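Local atomic coordinates of trichothecene 15-O-acetyltransferase TRI3 (Fusarium sporotrichioides, PDB entry 3FOT), a protein that acetylates the 15-hydroxyl of trichothecene intermediates, as a coenzyme A-dependent BAHD-superfamily acyltransferase, in the pathway leading to T-2 toxin. Residues L161-S166 and A176-L181; S58-A63 and S461-D466. One frame throughout, in Å; residues are numbered along the deposited sequence.

Interaction 1 of 2, residues L161-S166 and A176-L181; sequences LLSDVS and ATVEIL
L162 and E179 form an antiparallel hydrogen-bonded pair at the end of strand 158-163 and the start of strand 177-184, whose short axes come within 4.6 Å, with N-to-C directions 152° apart. Two bonds close this pair: L162 N gives to E179 O at 2.9 Å, and E179 N gives back to L162 O at 2.8 Å. The same two oxygens also take CA-H...O contacts, E179 O from L161 CA and L162 O from V178 CA.

One residue back, L161 and I180 make the non-hydrogen-bonded pair, and their side chains lie side by side, pointing the same way. The L161 methyl CD2 bears on I180, reaching CG1 at 3.6 Å and CD1 slightly farther off. L74 and F78 of helix 71-88 pack on this face, L74 against L161 and F78 against I180.

The two strands are successive in sequence and adjacent in the six-stranded mixed sheet, so this is a beta hairpin whose long connection contains no helix or strand. On the face of L162 and E179, the two CB atoms sit 4.2 Å apart; L162 then packs on L137 of helix 134-147, whereas the carboxylate of E179 leads away to S58 OG and A134 N.

Towards the connection the pairing passes to a side chain. S163 OG, anti to its own backbone N (chi1 -167°), donates to T177 O at 2.8 Å, tilted 20° from that carbonyl plane. Water 1 donates to the same oxygen at 2.7 Å and accepts from D164 N, linking the start of the connection, where D164 centres an inverse gamma turn, to T177 on the neighbouring strand.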
loop_
_atom_site.group_PDB
_atom_site.type_symbol
_atom_site.label_atom_id
_atom_site.label_comp_id
_atom_site.label_asym_id
_atom_site.label_seq_id
_atom_site.Cartn_x
_atom_site.Cartn_y
_atom_site.Cartn_z
ATOM N N LEU A 161 12.805 7.758 13.100
ATOM C CA LEU A 161 12.733 9.230 13.111
ATOM C C LEU A 161 14.130 9.732 12.807
ATOM O O LEU A 161 15.093 9.323 13.460
ATOM C CB LEU A 161 12.286 9.757 14.486
ATOM C CG LEU A 161 11.088 9.075 15.189
ATOM C CD1 LEU A 161 10.887 9.581 16.625
ATOM C CD2 LEU A 161 9.817 9.183 14.384
ATOM N N LEU A 162 14.241 10.594 11.815
ATOM C CA LEU A 162 15.538 11.038 11.333
ATOM C C LEU A 162 15.522 12.548 11.304
ATOM O O LEU A 162 14.537 13.150 10.889
ATOM C CB LEU A 162 15.749 10.522 9.906
ATOM C CG LEU A 162 15.429 9.046 9.600
ATOM C CD1 LEU A 162 15.574 8.787 8.106
ATOM C CD2 LEU A 162 16.322 8.131 10.434
ATOM N N SER A 163 16.613 13.174 11.718
ATOM C CA SER A 163 16.722 14.625 11.566
ATOM C C SER A 163 18.201 14.971 11.511
ATOM O O SER A 163 19.010 14.348 12.192
ATOM C CB SER A 163 16.028 15.404 12.705
ATOM O OG SER A 163 15.896 16.798 12.378
ATOM N N ASP A 164 18.521 15.988 10.710
ATOM C CA ASP A 164 19.917 16.398 10.518
ATOM C C ASP A 164 20.377 17.300 11.666
ATOM O O ASP A 164 20.530 18.513 11.501
ATOM C CB ASP A 164 20.096 17.093 9.176
ATOM C CG ASP A 164 21.559 17.275 8.806
ATOM O OD1 ASP A 164 22.448 16.722 9.499
ATOM O OD2 ASP A 164 21.804 17.985 7.819
ATOM N N VAL A 165 20.594 16.683 12.819
ATOM C CA VAL A 165 21.062 17.361 14.020
ATOM C C VAL A 165 22.251 16.557 14.538
ATOM O O VAL A 165 22.463 15.437 14.083
ATOM C CB VAL A 165 19.948 17.486 15.094
ATOM C CG1 VAL A 165 18.861 18.457 14.636
ATOM C CG2 VAL A 165 19.349 16.101 15.464
ATOM N N SER A 166 23.025 17.121 15.478
ATOM C CA SER A 166 24.237 16.468 15.955
ATOM C C SER A 166 23.958 15.217 16.779
ATOM O O SER A 166 24.587 14.184 16.575
ATOM C CB SER A 166 25.096 17.450 16.750
ATOM O OG SER A 166 25.573 18.465 15.892
ATOM N N ALA A 176 13.305 23.090 10.553
ATOM C CA ALA A 176 14.085 21.914 10.202
ATOM C C ALA A 176 13.136 20.759 9.874
ATOM O O ALA A 176 11.998 20.720 10.340
ATOM C CB ALA A 176 14.982 21.522 11.341
ATOM N N THR A 177 13.643 19.845 9.055
ATOM C CA THR A 177 12.917 18.658 8.611
ATOM C C THR A 177 13.130 17.536 9.617
ATOM O O THR A 177 14.242 17.339 10.122
ATOM C CB THR A 177 13.484 18.261 7.228
ATOM O OG1 THR A 177 13.058 19.261 6.287
ATOM C CG2 THR A 177 13.030 16.887 6.774
ATOM N N VAL A 178 12.060 16.815 9.935
ATOM C CA VAL A 178 12.170 15.526 10.608
ATOM C C VAL A 178 11.534 14.538 9.624
ATOM O O VAL A 178 10.416 14.772 9.170
ATOM C CB VAL A 178 11.390 15.468 11.931
ATOM C CG1 VAL A 178 11.430 14.051 12.502
ATOM C CG2 VAL A 178 11.975 16.445 12.968
ATOM N N GLU A 179 12.242 13.461 9.293
ATOM C CA GLU A 179 11.684 12.456 8.382
ATOM C C GLU A 179 11.234 11.274 9.228
ATOM O O GLU A 179 11.889 10.926 10.209
ATOM C CB GLU A 179 12.758 11.994 7.386
ATOM C CG GLU A 179 13.329 13.116 6.516
ATOM C CD GLU A 179 12.827 13.089 5.062
ATOM O OE1 GLU A 179 12.545 11.999 4.501
ATOM O OE2 GLU A 179 12.750 14.169 4.446
ATOM N N ILE A 180 10.123 10.648 8.849
ATOM C CA ILE A 180 9.768 9.390 9.499
ATOM C C ILE A 180 9.597 8.341 8.405
ATOM O O ILE A 180 8.860 8.568 7.448
ATOM C CB ILE A 180 8.455 9.504 10.313
ATOM C CG1 ILE A 180 8.523 10.667 11.312
ATOM C CG2 ILE A 180 8.156 8.183 11.013
ATOM C CD1 ILE A 180 7.231 10.837 12.160
ATOM N N LEU A 181 10.278 7.215 8.567
ATOM C CA LEU A 181 10.047 6.047 7.733
ATOM C C LEU A 181 9.245 5.041 8.541
ATOM O O LEU A 181 9.710 4.573 9.589
ATOM C CB LEU A 181 11.380 5.408 7.344
ATOM C CG LEU A 181 11.209 4.250 6.337
ATOM C CD1 LEU A 181 10.657 4.721 4.974
ATOM C CD2 LEU A 181 12.571 3.521 6.188
HETATM O O HOH W 1 16.694 17.391 9.064
#

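Interaction 2 of 2, residues S58-A63 and S461-D466; sequences SLRNIA and SVESID
The guanidinium of R60 meets the carboxylate of E463 at its edge, where OE2 lies in the guanidinium plane, and the two flat groups are turned 61° apart. The grip is side-on: NE gives to OE2 at 2.8 Å, arriving from above the carboxylate plane, while NH2 reaches OE1 on its syn side, also at 2.8 Å but through a more bent bond (133°). CG and CD run out extended, and a bend at chi3 (-48°) turns NE aside; NH1 has a further partner in D175 O.

E463 belongs to a classic beta bulge in the antiparallel pairing of strands 53-61 and 457-469: E463 and S464 both face S58. S58 O accepts from E463 N at 2.9 Å and weakly from S464 N, and S58 N returns a bond to S464 O. Beyond the bulge R60 and S461 resume regular pairing, joined by two backbone bonds, one in each direction. I62 follows, its CD1 and CG1 lying against S461 CB.

The other face of the sheet carries L59 and V462, side by side and pointing the same way; L59 CD2 touches V462 CG2 at 3.6 Å, and I180 of the next strand packs on L59. At the end of strand 53-61, N61 OD1 accepts from A63 N in an Asx turn.

On the face of the salt bridge S58 OG bonds to E179, and water 2 donates both to this hydroxyl and, at 2.7 Å, to OE1 of E463.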
loop_
_atom_site.group_PDB
_atom_site.type_symbol
_atom_site.label_atom_id
_atom_site.label_comp_id
_atom_site.label_asym_id
_atom_site.label_seq_id
_atom_site.Cartn_x
_atom_site.Cartn_y
_atom_site.Cartn_z
ATOM N N SER A 58 7.886 13.253 5.205
ATOM C CA SER A 58 8.823 14.313 5.519
ATOM C C SER A 58 8.034 15.381 6.247
ATOM O O SER A 58 7.032 15.861 5.728
ATOM C CB SER A 58 9.411 14.915 4.242
ATOM O OG SER A 58 10.504 15.732 4.548
ATOM N N LEU A 59 8.500 15.746 7.430
ATOM C CA LEU A 59 7.786 16.689 8.276
ATOM C C LEU A 59 8.673 17.915 8.469
ATOM O O LEU A 59 9.906 17.845 8.331
ATOM C CB LEU A 59 7.460 16.067 9.634
ATOM C CG LEU A 59 6.825 14.668 9.733
ATOM C CD1 LEU A 59 6.619 14.329 11.205
ATOM C CD2 LEU A 59 5.514 14.579 9.004
ATOM N N ARG A 60 8.048 19.040 8.767
ATOM C CA ARG A 60 8.803 20.252 9.079
ATOM C C ARG A 60 8.386 20.752 10.463
ATOM O O ARG A 60 7.204 20.792 10.785
ATOM C CB ARG A 60 8.547 21.327 8.030
ATOM C CG ARG A 60 9.388 22.569 8.240
ATOM C CD ARG A 60 9.395 23.525 7.034
ATOM N NE ARG A 60 9.655 22.865 5.745
ATOM C CZ ARG A 60 10.856 22.577 5.239
ATOM N NH1 ARG A 60 11.974 22.882 5.891
ATOM N NH2 ARG A 60 10.944 21.987 4.052
ATOM N N ASN A 61 9.364 21.156 11.263
ATOM C CA ASN A 61 9.102 21.742 12.551
ATOM C C ASN A 61 8.501 23.142 12.378
ATOM O O ASN A 61 9.209 24.089 11.995
ATOM C CB ASN A 61 10.379 21.806 13.396
ATOM C CG ASN A 61 10.138 22.479 14.745
ATOM O OD1 ASN A 61 8.992 22.770 15.096
ATOM N ND2 ASN A 61 11.203 22.675 15.521
ATOM N N ILE A 62 7.199 23.260 12.604
ATOM C CA ILE A 62 6.534 24.567 12.506
ATOM C C ILE A 62 5.987 25.016 13.852
ATOM O O ILE A 62 5.143 25.913 13.944
ATOM C CB ILE A 62 5.426 24.603 11.431
ATOM C CG1 ILE A 62 4.352 23.528 11.689
ATOM C CG2 ILE A 62 6.046 24.485 10.047
ATOM C CD1 ILE A 62 3.006 23.849 11.013
ATOM N N ALA A 63 6.482 24.378 14.902
ATOM C CA ALA A 63 5.976 24.590 16.233
ATOM C C ALA A 63 6.260 26.008 16.764
ATOM O O ALA A 63 7.175 26.694 16.263
ATOM C CB ALA A 63 6.569 23.550 17.169
ATOM N N SER A 461 4.489 19.981 10.359
ATOM C CA SER A 461 3.736 20.004 9.102
ATOM C C SER A 461 4.079 18.749 8.329
ATOM O O SER A 461 5.273 18.410 8.203
ATOM C CB SER A 461 4.157 21.207 8.260
ATOM O OG SER A 461 3.334 21.244 7.096
ATOM N N VAL A 462 3.066 18.034 7.848
ATOM C CA VAL A 462 3.337 16.831 7.048
ATOM C C VAL A 462 3.456 17.286 5.602
ATOM O O VAL A 462 2.433 17.548 4.949
ATOM C CB VAL A 462 2.247 15.730 7.210
ATOM C CG1 VAL A 462 2.643 14.467 6.442
ATOM C CG2 VAL A 462 2.010 15.385 8.701
ATOM N N GLU A 463 4.693 17.377 5.117
ATOM C CA GLU A 463 4.965 18.031 3.812
ATOM C C GLU A 463 4.810 17.092 2.639
ATOM O O GLU A 463 4.234 17.465 1.610
ATOM C CB GLU A 463 6.355 18.655 3.780
ATOM C CG GLU A 463 6.499 19.727 4.837
ATOM C CD GLU A 463 7.492 20.790 4.466
ATOM O OE1 GLU A 463 8.555 20.455 3.901
ATOM O OE2 GLU A 463 7.195 21.966 4.751
ATOM N N SER A 464 5.327 15.872 2.800
ATOM C CA SER A 464 5.319 14.925 1.680
ATOM C C SER A 464 5.118 13.516 2.201
ATOM O O SER A 464 5.530 13.171 3.323
ATOM C CB SER A 464 6.618 15.021 0.863
ATOM O OG SER A 464 7.710 14.570 1.624
ATOM N N ILE A 465 4.458 12.710 1.377
ATOM C CA ILE A 465 4.176 11.328 1.705
ATOM C C ILE A 465 4.539 10.497 0.491
ATOM O O ILE A 465 4.063 10.759 -0.615
ATOM C CB ILE A 465 2.689 11.089 2.098
ATOM C CG1 ILE A 465 2.273 11.985 3.281
ATOM C CG2 ILE A 465 2.427 9.587 2.379
ATOM C CD1 ILE A 465 0.778 11.895 3.652
ATOM N N ASP A 466 5.427 9.528 0.688
ATOM C CA ASP A 466 5.728 8.563 -0.379
ATOM C C ASP A 466 5.465 7.147 0.105
ATOM O O ASP A 466 5.972 6.741 1.127
ATOM C CB ASP A 466 7.167 8.726 -0.853
ATOM C CG ASP A 466 7.384 10.049 -1.526
ATOM O OD1 ASP A 466 6.781 10.238 -2.615
ATOM O OD2 ASP A 466 8.124 10.890 -0.959
HETATM O O HOH W 2 10.247 18.441 3.139
#

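Overall arrangement
Both contacts belong to one mixed six-stranded sheet, their centres about 10 Å apart and on the same side of the chain's centre. Across the sheet the strands run 158-163, 177-184, 53-61, 457-469, so the two interactions are the pairings on the two sides of the 177-184/53-61 pair, across which V178 O lies 2.8 Å from L59 N, probably hydrogen-bonded. Along the chain, 58-63 comes first, the hairpin of 161-181 next, and 461-466 close to 400 residues after the first segment. Interaction 1 is therefore nested inside the loop that interaction 2 closes, and the sheet unites early and late parts of the chain, away from the substrate-binding H414.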